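Local coordinates for protein peptide chain release factor subunit 1 (Methanosarcina mazei, PDB 3IR9) that probably directs termination of translation in response to the stop codons UAA, UAG and UGA, here represented by its C-terminal domain, at residues N31-F36 / T141-G146; K38-D43 / V47-S52; S52-N57 / D123-L128; S147-M150 / I156-I159. All blocks are in the same frame, centred on the assembly; numbering follows the deposited sequence.

Contact 1. Residues N31-F36 / T141-G146; sequences NAVRDF and TDFDEG
Val33 overlaps the base of Glu145, its CG1 methyl resting 3.6 Å from Glu145 CB. With CG1 anti to its own backbone N (chi1 -177°), the valine places its other methyl, CG2, at the edge of the Phe143 ring, near the ring plane and 4.0 Å from Phe143 CE2. Valine suits this place because its two branches serve two neighbours at once. An alanine here would probably open a gap between Glu145 CB and the Phe143 ring edge, leaving both less firmly seated against the long helix. On the outer side, Arg34 bends at chi2 and chi3 to bring NH1 within 2.9 Å of Glu145 OE2. This salt bridge uses a single nitrogen, with the guanidinium and carboxylate planes 48° apart, and it lies at the exposed edge of the contact. Beneath the Phe143 ring, Gly146 N lies 3.2 Å from the ring plane, and glycine fits because a CB would collide with Phe143 CE1. Phe143 also packs on Leu26, Gln29 and Lys30, while Val33 reaches strand 135-139 at Val139. Here the first turn of helix 144-151 docks against helix 10-41, two helices lying on the same face of the sheet in this alpha/beta domain.

Contact 2. Residues K38-D43 / V47-S52; sequences KELIAD and VAYGES
Val47 and the last turn of the long helix meet most tightly at one methyl: Val47 CG1 sits 3.4 Å from Leu40 N and 3.5 Å from Glu39 CB, pressed onto the helix backbone itself. That methyl stands anti to the carbonyl carbon of its own residue (chi1 -49°), which leaves the other branch, CG2, to face Leu40 CD1 at 3.9 Å. Beta-branched residues favour an extended backbone, and the two methyls of Val47 meet the helix backbone and Leu40 separately. The packing slackens toward Tyr49, whose CE2 lies 4.4 Å from Leu40 CD1, the leucine methyl approaching the ring obliquely. Glu39 marks the solvent side. Its CB touches the valine, but the chain bends at chi2 and carries the carboxylate off the strand, where Lys46 forms a long, weak ion pair with it. The apolar stem and charged head of a glutamate fit such a border. Inward, Phe36 lies against both Val47 and Tyr49, and Phe153 meets Leu40 and the tyrosine ring, linking this surface patch to the core. What results is a helix-loop-strand connection in the alpha/beta domain, in which a short loop brings edge strand 47-49 of the mixed four-stranded sheet back beside the end of helix 10-41.

Contact 3. Residues S52-N57 / D123-L128; sequences SQVRAN and DEFSEL
Arg55 runs from helix 51-58 with CG trans to the backbone N and stays extended as far as CD, then bends at chi3, turning its guanidinium toward Glu124. The glutamate, also trans at chi1 and extended beyond CG, reaches across from helix 121-131 to meet it. The grip is side-on and two-pronged: Arg55 NE donates to Glu124 OE2 at 2.7 Å, and Arg55 NH1 to Glu124 OE1 at 3.2 Å. Both bonds are nearly straight and use the syn sides of the carboxylate. Its oxygens lie in the guanidinium plane, but the carboxylate itself is tilted by about 22°; the pair fixes the rotation of the charged head. Phe125 approaches the same head differently. The rim of its ring stands over one face of the guanidinium, with the planes 89° apart and CZ 3.4 Å above the guanidinium plane; Arg55 NH1 is 3.2 Å from Phe125 CE1. Deeper in, Val54 CG1 packs 4.3 Å from Phe125 CE2, and both side chains reach Ile156 of the sheet. NH1 has a second anionic partner in Glu51, which would further steady the arginine. A leucine in its place would probably leave the Glu124 carboxylate without its positive mate and Glu51 with one partner fewer. The axes of segments 52-57 and 123-128 approach to 10.6 Å at 30°. Helices 51-58 and 121-131 thus lie side by side on one face of the mixed sheet of the alpha/beta domain, with the ion pair at their more exposed side and Val54 and Phe125 beneath.

Contact 4. Residues S147-M150 / I156-I159; sequences SQLM and IAAI
Leu149 reaches out of its helix and touches Ala157 methyl to methyl, CD1 lying 3.8 Å from CB. The leucine's CG is trans to the backbone N (chi1 -171°), a torsion that carries the branched end over the strand although the side chain starts out along the flank of the contact. Leucine's length lets CD1 reach the strand, while the small CB of alanine lets that methyl come close. The main chains also come near each other, with Leu149 O 4.4 Å from Ile156 N, too far for a hydrogen bond; the leucine backbone is instead bonded to Gly155, in the turn that joins helix to strand.

In the next shell, Phe36 of the long helix packs beside Leu149's partner, its CE1 3.8 Å from Ala157 CB. Backbone bonds from Ala157 to Leu67 and from Ile156 to Gly50 hold strand 156-160 between its neighbours and so help to place Ala157 under the helix. Ile156 turns its side chain to the other face of the sheet, where helices 51-58 and 121-131 lie. Successive strand residues therefore serve opposite helical layers. The side-chain contact is apolar, and no hydrogen bond crosses between the segments. This is consistent with burial, rather than directional bonds between helix and strand, holding helix 144-151 here; the bond of Leu149 to Gly155 ties the helix to the turn, and the backbone bonds within the sheet probably fix the strand's position.

From the N terminus, helix 10-41 contributes first to contact 1 and then, near its end, to contact 2, which closes a short turn into edge strand 47-49. Helix 51-58 follows at once, so Ser52 belongs to both contact 2 and contact 3. The long loop closed by contact 3 includes the separate three-stranded sheet and the zinc site of Cys81, Cys84, Cys106 and Cys109. Contact 1 closes only at 141-146 and therefore encloses contacts 2 and 3, which lie in series; contact 4 comes after it with a small loop, and none cross. Contacts 1 and 4 serve one face of the four-stranded sheet, contact 3 the other, and contact 2 its edge.

Contact 1. Residues N31-F36 / T141-G146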
loop_
_atom_site.group_PDB
_atom_site.type_symbol
_atom_site.label_atom_id
_atom_site.label_comp_id
_atom_site.label_asym_id
_atom_site.label_seq_id
_atom_site.Cartn_x
_atom_site.Cartn_y
_atom_site.Cartn_z
ATOM N N ASN A 31 14.920 -15.964 3.591
ATOM C CA ASN A 31 16.133 -16.757 3.404
ATOM C C ASN A 31 17.370 -15.901 3.178
ATOM O O ASN A 31 18.470 -16.275 3.580
ATOM C CB ASN A 31 15.970 -17.733 2.238
ATOM C CG ASN A 31 14.954 -18.816 2.523
ATOM O OD1 ASN A 31 14.613 -19.613 1.647
ATOM N ND2 ASN A 31 14.458 -18.849 3.756
ATOM N N ALA A 32 17.186 -14.751 2.539
ATOM C CA ALA A 32 18.298 -13.853 2.248
ATOM C C ALA A 32 18.842 -13.169 3.507
ATOM O O ALA A 32 20.057 -13.127 3.718
ATOM C CB ALA A 32 17.895 -12.827 1.206
ATOM N N VAL A 33 17.949 -12.630 4.336
ATOM C CA VAL A 33 18.366 -12.042 5.600
ATOM C C VAL A 33 19.036 -13.125 6.435
ATOM O O VAL A 33 20.097 -12.915 7.024
ATOM C CB VAL A 33 17.182 -11.431 6.385
ATOM C CG1 VAL A 33 17.688 -10.769 7.654
ATOM C CG2 VAL A 33 16.422 -10.423 5.528
ATOM N N ARG A 34 18.410 -14.296 6.459
ATOM C CA ARG A 34 18.909 -15.433 7.221
ATOM C C ARG A 34 20.299 -15.864 6.741
ATOM O O ARG A 34 21.189 -16.138 7.550
ATOM C CB ARG A 34 17.899 -16.591 7.159
ATOM C CG ARG A 34 16.561 -16.266 7.841
ATOM C CD ARG A 34 15.351 -16.642 6.991
ATOM N NE ARG A 34 14.657 -17.843 7.446
ATOM C CZ ARG A 34 13.650 -17.839 8.313
ATOM N NH1 ARG A 34 13.228 -16.694 8.836
ATOM N NH2 ARG A 34 13.069 -18.977 8.664
ATOM N N ASP A 35 20.486 -15.903 5.425
ATOM C CA ASP A 35 21.783 -16.252 4.854
ATOM C C ASP A 35 22.841 -15.191 5.193
ATOM O O ASP A 35 24.019 -15.509 5.356
ATOM C CB ASP A 35 21.672 -16.497 3.340
ATOM C CG ASP A 35 20.928 -17.797 3.002
ATOM O OD1 ASP A 35 20.518 -18.526 3.932
ATOM O OD2 ASP A 35 20.752 -18.090 1.799
ATOM N N PHE A 36 22.413 -13.938 5.318
ATOM C CA PHE A 36 23.300 -12.892 5.805
ATOM C C PHE A 36 23.701 -13.181 7.239
ATOM O O PHE A 36 24.876 -13.098 7.600
ATOM C CB PHE A 36 22.631 -11.528 5.751
ATOM C CG PHE A 36 23.295 -10.501 6.625
ATOM C CD1 PHE A 36 24.551 -10.016 6.313
ATOM C CD2 PHE A 36 22.660 -10.016 7.750
ATOM C CE1 PHE A 36 25.162 -9.070 7.110
ATOM C CE2 PHE A 36 23.268 -9.067 8.547
ATOM C CZ PHE A 36 24.522 -8.598 8.226
ATOM N N THR A 141 9.760 -4.213 5.909
ATOM C CA THR A 141 9.900 -4.043 7.341
ATOM C C THR A 141 8.770 -4.759 8.068
ATOM O O THR A 141 8.041 -4.154 8.856
ATOM C CB THR A 141 9.832 -2.562 7.697
ATOM O OG1 THR A 141 9.908 -2.403 9.119
ATOM C CG2 THR A 141 8.518 -1.961 7.182
ATOM N N ASP A 142 8.617 -6.051 7.799
ATOM C CA ASP A 142 7.520 -6.806 8.391
ATOM C C ASP A 142 8.021 -7.926 9.306
ATOM O O ASP A 142 7.961 -7.803 10.531
ATOM C CB ASP A 142 6.592 -7.353 7.305
ATOM C CG ASP A 142 6.030 -6.256 6.406
ATOM O OD1 ASP A 142 6.281 -5.063 6.679
ATOM O OD2 ASP A 142 5.333 -6.587 5.423
ATOM N N PHE A 143 8.513 -9.013 8.716
ATOM C CA PHE A 143 9.058 -10.115 9.509
ATOM C C PHE A 143 10.259 -9.641 10.317
ATOM O O PHE A 143 10.957 -8.712 9.913
ATOM C CB PHE A 143 9.428 -11.312 8.627
ATOM C CG PHE A 143 10.430 -10.997 7.556
ATOM C CD1 PHE A 143 10.095 -10.173 6.492
ATOM C CD2 PHE A 143 11.702 -11.540 7.600
ATOM C CE1 PHE A 143 11.016 -9.883 5.502
ATOM C CE2 PHE A 143 12.626 -11.258 6.613
ATOM C CZ PHE A 143 12.282 -10.430 5.564
ATOM N N ASP A 144 10.491 -10.266 11.466
ATOM C CA ASP A 144 11.485 -9.747 12.396
ATOM C C ASP A 144 12.800 -9.531 11.665
ATOM O O ASP A 144 13.408 -8.470 11.759
ATOM C CB ASP A 144 11.675 -10.690 13.589
ATOM C CG ASP A 144 12.186 -9.969 14.829
ATOM O OD1 ASP A 144 11.841 -8.781 15.011
ATOM O OD2 ASP A 144 12.926 -10.589 15.623
ATOM N N GLU A 145 13.220 -10.547 10.923
ATOM C CA GLU A 145 14.458 -10.490 10.166
ATOM C C GLU A 145 14.540 -9.172 9.410
ATOM O O GLU A 145 15.497 -8.415 9.562
ATOM C CB GLU A 145 14.528 -11.670 9.194
ATOM C CG GLU A 145 14.320 -13.046 9.837
ATOM C CD GLU A 145 12.869 -13.333 10.215
ATOM O OE1 GLU A 145 12.398 -12.839 11.261
ATOM O OE2 GLU A 145 12.200 -14.075 9.470
ATOM N N GLY A 146 13.515 -8.898 8.608
ATOM C CA GLY A 146 13.448 -7.670 7.836
ATOM C C GLY A 146 13.271 -6.435 8.694
ATOM O O GLY A 146 13.478 -5.299 8.248
#

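Contact 2. Residues K38-D43 / V47-S52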
loop_
_atom_site.group_PDB
_atom_site.type_symbol
_atom_site.label_atom_id
_atom_site.label_comp_id
_atom_site.label_asym_id
_atom_site.label_seq_id
_atom_site.Cartn_x
_atom_site.Cartn_y
_atom_site.Cartn_z
ATOM N N LYS A 38 23.556 -16.130 8.816
ATOM C CA LYS A 38 24.336 -17.366 8.876
ATOM C C LYS A 38 25.790 -17.165 8.452
ATOM O O LYS A 38 26.674 -17.903 8.882
ATOM C CB LYS A 38 23.682 -18.449 8.016
ATOM C CG LYS A 38 22.353 -18.956 8.575
ATOM C CD LYS A 38 21.470 -19.599 7.499
ATOM C CE LYS A 38 21.967 -20.975 7.086
ATOM N NZ LYS A 38 21.111 -21.555 6.019
ATOM N N GLU A 39 26.031 -16.171 7.606
ATOM C CA GLU A 39 27.382 -15.849 7.171
ATOM C C GLU A 39 28.079 -15.008 8.226
ATOM O O GLU A 39 29.297 -15.084 8.404
ATOM C CB GLU A 39 27.343 -15.079 5.855
ATOM C CG GLU A 39 26.956 -15.923 4.666
ATOM C CD GLU A 39 27.990 -16.982 4.358
ATOM O OE1 GLU A 39 29.011 -17.055 5.083
ATOM O OE2 GLU A 39 27.780 -17.741 3.388
ATOM N N LEU A 40 27.285 -14.201 8.918
ATOM C CA LEU A 40 27.789 -13.313 9.955
ATOM C C LEU A 40 28.241 -14.110 11.167
ATOM O O LEU A 40 29.356 -13.929 11.660
ATOM C CB LEU A 40 26.700 -12.317 10.356
ATOM C CG LEU A 40 26.911 -11.456 11.599
ATOM C CD1 LEU A 40 28.249 -10.715 11.558
ATOM C CD2 LEU A 40 25.750 -10.485 11.740
ATOM N N ILE A 41 27.364 -14.989 11.644
ATOM C CA ILE A 41 27.661 -15.828 12.795
ATOM C C ILE A 41 28.914 -16.650 12.551
ATOM O O ILE A 41 29.829 -16.661 13.373
ATOM C CB ILE A 41 26.518 -16.807 13.083
ATOM C CG1 ILE A 41 25.178 -16.077 13.118
ATOM C CG2 ILE A 41 26.765 -17.534 14.393
ATOM C CD1 ILE A 41 24.004 -17.007 13.288
ATOM N N ALA A 42 28.940 -17.349 11.419
ATOM C CA ALA A 42 30.081 -18.168 11.041
ATOM C C ALA A 42 31.274 -17.267 10.761
ATOM O O ALA A 42 32.198 -17.654 10.051
ATOM C CB ALA A 42 29.741 -19.009 9.817
ATOM N N ASP A 43 31.236 -16.062 11.328
ATOM C CA ASP A 43 32.267 -15.050 11.117
ATOM C C ASP A 43 32.587 -14.872 9.643
ATOM O O ASP A 43 31.951 -14.076 8.947
ATOM C CB ASP A 43 33.542 -15.394 11.896
ATOM C CG ASP A 43 33.836 -14.399 13.004
ATOM O OD1 ASP A 43 32.923 -13.630 13.364
ATOM O OD2 ASP A 43 34.983 -14.381 13.508
ATOM N N VAL A 47 30.675 -10.739 5.345
ATOM C CA VAL A 47 29.470 -9.936 5.451
ATOM C C VAL A 47 29.858 -8.485 5.594
ATOM O O VAL A 47 31.037 -8.150 5.685
ATOM C CB VAL A 47 28.615 -10.326 6.666
ATOM C CG1 VAL A 47 28.409 -11.834 6.709
ATOM C CG2 VAL A 47 29.258 -9.822 7.951
ATOM N N ALA A 48 28.854 -7.624 5.617
ATOM C CA ALA A 48 29.069 -6.196 5.770
ATOM C C ALA A 48 27.714 -5.532 5.850
ATOM O O ALA A 48 26.766 -5.945 5.184
ATOM C CB ALA A 48 29.861 -5.645 4.609
ATOM N N TYR A 49 27.617 -4.507 6.681
ATOM C CA TYR A 49 26.347 -3.834 6.893
ATOM C C TYR A 49 26.577 -2.362 7.217
ATOM O O TYR A 49 27.677 -1.963 7.604
ATOM C CB TYR A 49 25.550 -4.532 8.001
ATOM C CG TYR A 49 26.385 -4.918 9.206
ATOM C CD1 TYR A 49 26.544 -4.042 10.271
ATOM C CD2 TYR A 49 27.013 -6.157 9.275
ATOM C CE1 TYR A 49 27.306 -4.386 11.374
ATOM C CE2 TYR A 49 27.778 -6.512 10.373
ATOM C CZ TYR A 49 27.920 -5.621 11.418
ATOM O OH TYR A 49 28.676 -5.962 12.515
ATOM N N GLY A 50 25.543 -1.551 7.041
ATOM C CA GLY A 50 25.674 -0.128 7.259
ATOM C C GLY A 50 26.111 0.581 5.998
ATOM O O GLY A 50 26.829 0.023 5.169
ATOM N N GLU A 51 25.665 1.822 5.859
ATOM C CA GLU A 51 25.925 2.613 4.667
ATOM C C GLU A 51 27.401 2.682 4.291
ATOM O O GLU A 51 27.771 2.374 3.156
ATOM C CB GLU A 51 25.373 4.023 4.857
ATOM C CG GLU A 51 25.673 4.958 3.713
ATOM C CD GLU A 51 25.256 6.360 4.032
ATOM O OE1 GLU A 51 24.291 6.517 4.814
ATOM O OE2 GLU A 51 25.896 7.297 3.510
ATOM N N SER A 52 28.240 3.088 5.240
ATOM C CA SER A 52 29.656 3.310 4.952
ATOM C C SER A 52 30.377 2.010 4.583
ATOM O O SER A 52 31.080 1.950 3.568
ATOM C CB SER A 52 30.356 4.004 6.126
ATOM O OG SER A 52 31.576 4.613 5.719
#

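Contact 3. Residues S52-N57 / D123-L128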
loop_
_atom_site.group_PDB
_atom_site.type_symbol
_atom_site.label_atom_id
_atom_site.label_comp_id
_atom_site.label_asym_id
_atom_site.label_seq_id
_atom_site.Cartn_x
_atom_site.Cartn_y
_atom_site.Cartn_z
ATOM N N SER A 52 28.240 3.088 5.240
ATOM C CA SER A 52 29.656 3.310 4.952
ATOM C C SER A 52 30.377 2.010 4.583
ATOM O O SER A 52 31.080 1.950 3.568
ATOM C CB SER A 52 30.356 4.004 6.126
ATOM O OG SER A 52 31.576 4.613 5.719
ATOM N N GLN A 53 30.175 0.968 5.392
ATOM C CA GLN A 53 30.873 -0.308 5.209
ATOM C C GLN A 53 30.452 -1.047 3.940
ATOM O O GLN A 53 31.281 -1.619 3.236
ATOM C CB GLN A 53 30.679 -1.219 6.424
ATOM C CG GLN A 53 31.678 -2.380 6.493
ATOM C CD GLN A 53 31.223 -3.487 7.430
ATOM O OE1 GLN A 53 30.039 -3.603 7.736
ATOM N NE2 GLN A 53 32.163 -4.307 7.883
ATOM N N VAL A 54 29.157 -1.050 3.654
ATOM C CA VAL A 54 28.673 -1.708 2.457
ATOM C C VAL A 54 29.017 -0.911 1.191
ATOM O O VAL A 54 29.272 -1.496 0.140
ATOM C CB VAL A 54 27.171 -2.004 2.557
ATOM C CG1 VAL A 54 26.592 -2.321 1.184
ATOM C CG2 VAL A 54 26.939 -3.158 3.518
ATOM N N ARG A 55 29.061 0.417 1.298
ATOM C CA ARG A 55 29.386 1.252 0.135
ATOM C C ARG A 55 30.753 0.918 -0.446
ATOM O O ARG A 55 30.888 0.722 -1.652
ATOM C CB ARG A 55 29.316 2.757 0.453
ATOM C CG ARG A 55 29.615 3.627 -0.767
ATOM C CD ARG A 55 29.450 5.120 -0.511
ATOM N NE ARG A 55 28.052 5.543 -0.466
ATOM C CZ ARG A 55 27.391 5.810 0.658
ATOM N NH1 ARG A 55 26.124 6.196 0.616
ATOM N NH2 ARG A 55 28.000 5.691 1.829
ATOM N N ALA A 56 31.758 0.847 0.424
ATOM C CA ALA A 56 33.142 0.622 0.010
ATOM C C ALA A 56 33.368 -0.736 -0.660
ATOM O O ALA A 56 34.276 -0.900 -1.477
ATOM C CB ALA A 56 34.080 0.792 1.202
ATOM N N ASN A 57 32.545 -1.712 -0.304
ATOM C CA ASN A 57 32.671 -3.033 -0.890
ATOM C C ASN A 57 32.098 -3.051 -2.297
ATOM O O ASN A 57 32.659 -3.678 -3.197
ATOM C CB ASN A 57 32.008 -4.078 0.001
ATOM C CG ASN A 57 32.839 -4.398 1.231
ATOM O OD1 ASN A 57 32.483 -4.031 2.351
ATOM N ND2 ASN A 57 33.966 -5.071 1.023
ATOM N N ASP A 123 18.949 3.979 -4.599
ATOM C CA ASP A 123 19.359 4.137 -5.991
ATOM C C ASP A 123 20.842 3.815 -6.144
ATOM O O ASP A 123 21.211 2.831 -6.786
ATOM C CB ASP A 123 19.116 5.572 -6.470
ATOM C CG ASP A 123 17.748 5.768 -7.095
ATOM O OD1 ASP A 123 16.799 5.036 -6.735
ATOM O OD2 ASP A 123 17.626 6.675 -7.946
ATOM N N GLU A 124 21.681 4.658 -5.544
ATOM C CA GLU A 124 23.134 4.554 -5.664
ATOM C C GLU A 124 23.640 3.132 -5.468
ATOM O O GLU A 124 24.523 2.671 -6.192
ATOM C CB GLU A 124 23.820 5.483 -4.656
ATOM C CG GLU A 124 25.330 5.285 -4.562
ATOM C CD GLU A 124 25.910 5.790 -3.247
ATOM O OE1 GLU A 124 25.137 6.309 -2.417
ATOM O OE2 GLU A 124 27.136 5.669 -3.037
ATOM N N PHE A 125 23.073 2.443 -4.482
ATOM C CA PHE A 125 23.550 1.120 -4.095
ATOM C C PHE A 125 23.124 0.044 -5.088
ATOM O O PHE A 125 23.799 -0.973 -5.236
ATOM C CB PHE A 125 23.101 0.787 -2.665
ATOM C CG PHE A 125 23.875 1.529 -1.596
ATOM C CD1 PHE A 125 24.259 2.849 -1.781
ATOM C CD2 PHE A 125 24.211 0.908 -0.401
ATOM C CE1 PHE A 125 24.965 3.530 -0.801
ATOM C CE2 PHE A 125 24.916 1.587 0.583
ATOM C CZ PHE A 125 25.292 2.897 0.380
ATOM N N SER A 126 22.016 0.288 -5.779
ATOM C CA SER A 126 21.543 -0.614 -6.821
ATOM C C SER A 126 22.319 -0.403 -8.121
ATOM O O SER A 126 22.576 -1.351 -8.865
ATOM C CB SER A 126 20.051 -0.404 -7.053
ATOM O OG SER A 126 19.339 -0.609 -5.849
ATOM N N GLU A 127 22.690 0.850 -8.379
ATOM C CA GLU A 127 23.541 1.196 -9.513
ATOM C C GLU A 127 24.889 0.482 -9.396
ATOM O O GLU A 127 25.379 -0.102 -10.360
ATOM C CB GLU A 127 23.760 2.715 -9.573
ATOM C CG GLU A 127 22.478 3.554 -9.603
ATOM C CD GLU A 127 22.738 5.043 -9.376
ATOM O OE1 GLU A 127 21.844 5.865 -9.678
ATOM O OE2 GLU A 127 23.839 5.392 -8.895
ATOM N N LEU A 128 25.482 0.536 -8.207
ATOM C CA LEU A 128 26.755 -0.128 -7.959
ATOM C C LEU A 128 26.598 -1.642 -7.956
ATOM O O LEU A 128 27.416 -2.352 -8.534
ATOM C CB LEU A 128 27.353 0.331 -6.632
ATOM C CG LEU A 128 27.519 1.834 -6.469
ATOM C CD1 LEU A 128 28.235 2.128 -5.172
ATOM C CD2 LEU A 128 28.282 2.391 -7.650
#

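Contact 4. Residues S147-M150 / I156-I159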
loop_
_atom_site.group_PDB
_atom_site.type_symbol
_atom_site.label_atom_id
_atom_site.label_comp_id
_atom_site.label_asym_id
_atom_site.label_seq_id
_atom_site.Cartn_x
_atom_site.Cartn_y
_atom_site.Cartn_z
ATOM N N SER A 147 12.879 -6.666 9.939
ATOM C CA SER A 147 12.755 -5.589 10.903
ATOM C C SER A 147 14.127 -5.273 11.497
ATOM O O SER A 147 14.576 -4.129 11.471
ATOM C CB SER A 147 11.757 -5.962 11.997
ATOM O OG SER A 147 11.037 -4.819 12.419
ATOM N N GLN A 148 14.797 -6.296 12.017
ATOM C CA GLN A 148 16.145 -6.124 12.545
ATOM C C GLN A 148 17.074 -5.535 11.491
ATOM O O GLN A 148 17.920 -4.700 11.800
ATOM C CB GLN A 148 16.699 -7.451 13.067
ATOM C CG GLN A 148 15.929 -8.001 14.261
ATOM C CD GLN A 148 16.787 -8.859 15.175
ATOM O OE1 GLN A 148 17.637 -9.621 14.713
ATOM N NE2 GLN A 148 16.566 -8.738 16.482
ATOM N N LEU A 149 16.906 -5.967 10.245
ATOM C CA LEU A 149 17.704 -5.435 9.148
ATOM C C LEU A 149 17.788 -3.913 9.231
ATOM O O LEU A 149 18.879 -3.342 9.161
ATOM C CB LEU A 149 17.129 -5.850 7.791
ATOM C CG LEU A 149 18.022 -5.523 6.589
ATOM C CD1 LEU A 149 19.245 -6.437 6.558
ATOM C CD2 LEU A 149 17.251 -5.617 5.285
HETATM N N MSE A 150 16.638 -3.262 9.386
HETATM C CA MSE A 150 16.591 -1.804 9.474
HETATM C C MSE A 150 16.947 -1.311 10.878
HETATM O O MSE A 150 17.604 -0.277 11.036
HETATM C CB MSE A 150 15.222 -1.266 9.030
HETATM C CG MSE A 150 15.090 0.259 9.106
HETATM SE SE MSE A 150 16.031 1.267 7.700
HETATM C CE MSE A 150 16.056 3.040 8.525
ATOM N N ILE A 156 20.866 -1.803 5.595
ATOM C CA ILE A 156 21.761 -2.040 4.470
ATOM C C ILE A 156 22.789 -3.089 4.876
ATOM O O ILE A 156 23.683 -2.815 5.672
ATOM C CB ILE A 156 22.538 -0.765 4.087
ATOM C CG1 ILE A 156 21.586 0.372 3.715
ATOM C CG2 ILE A 156 23.520 -1.054 2.957
ATOM C CD1 ILE A 156 22.302 1.622 3.234
ATOM N N ALA A 157 22.665 -4.295 4.343
ATOM C CA ALA A 157 23.609 -5.349 4.670
ATOM C C ALA A 157 24.179 -5.932 3.390
ATOM O O ALA A 157 23.854 -5.479 2.296
ATOM C CB ALA A 157 22.935 -6.425 5.492
ATOM N N ALA A 158 25.033 -6.938 3.526
ATOM C CA ALA A 158 25.594 -7.603 2.361
ATOM C C ALA A 158 26.369 -8.860 2.728
ATOM O O ALA A 158 27.094 -8.894 3.724
ATOM C CB ALA A 158 26.476 -6.642 1.558
ATOM N N ILE A 159 26.186 -9.899 1.923
ATOM C CA ILE A 159 27.057 -11.058 1.956
ATOM C C ILE A 159 28.115 -10.837 0.884
ATOM O O ILE A 159 27.801 -10.451 -0.245
ATOM C CB ILE A 159 26.281 -12.348 1.669
ATOM C CG1 ILE A 159 25.176 -12.541 2.710
ATOM C CG2 ILE A 159 27.225 -13.537 1.641
ATOM C CD1 ILE A 159 24.129 -13.556 2.300
#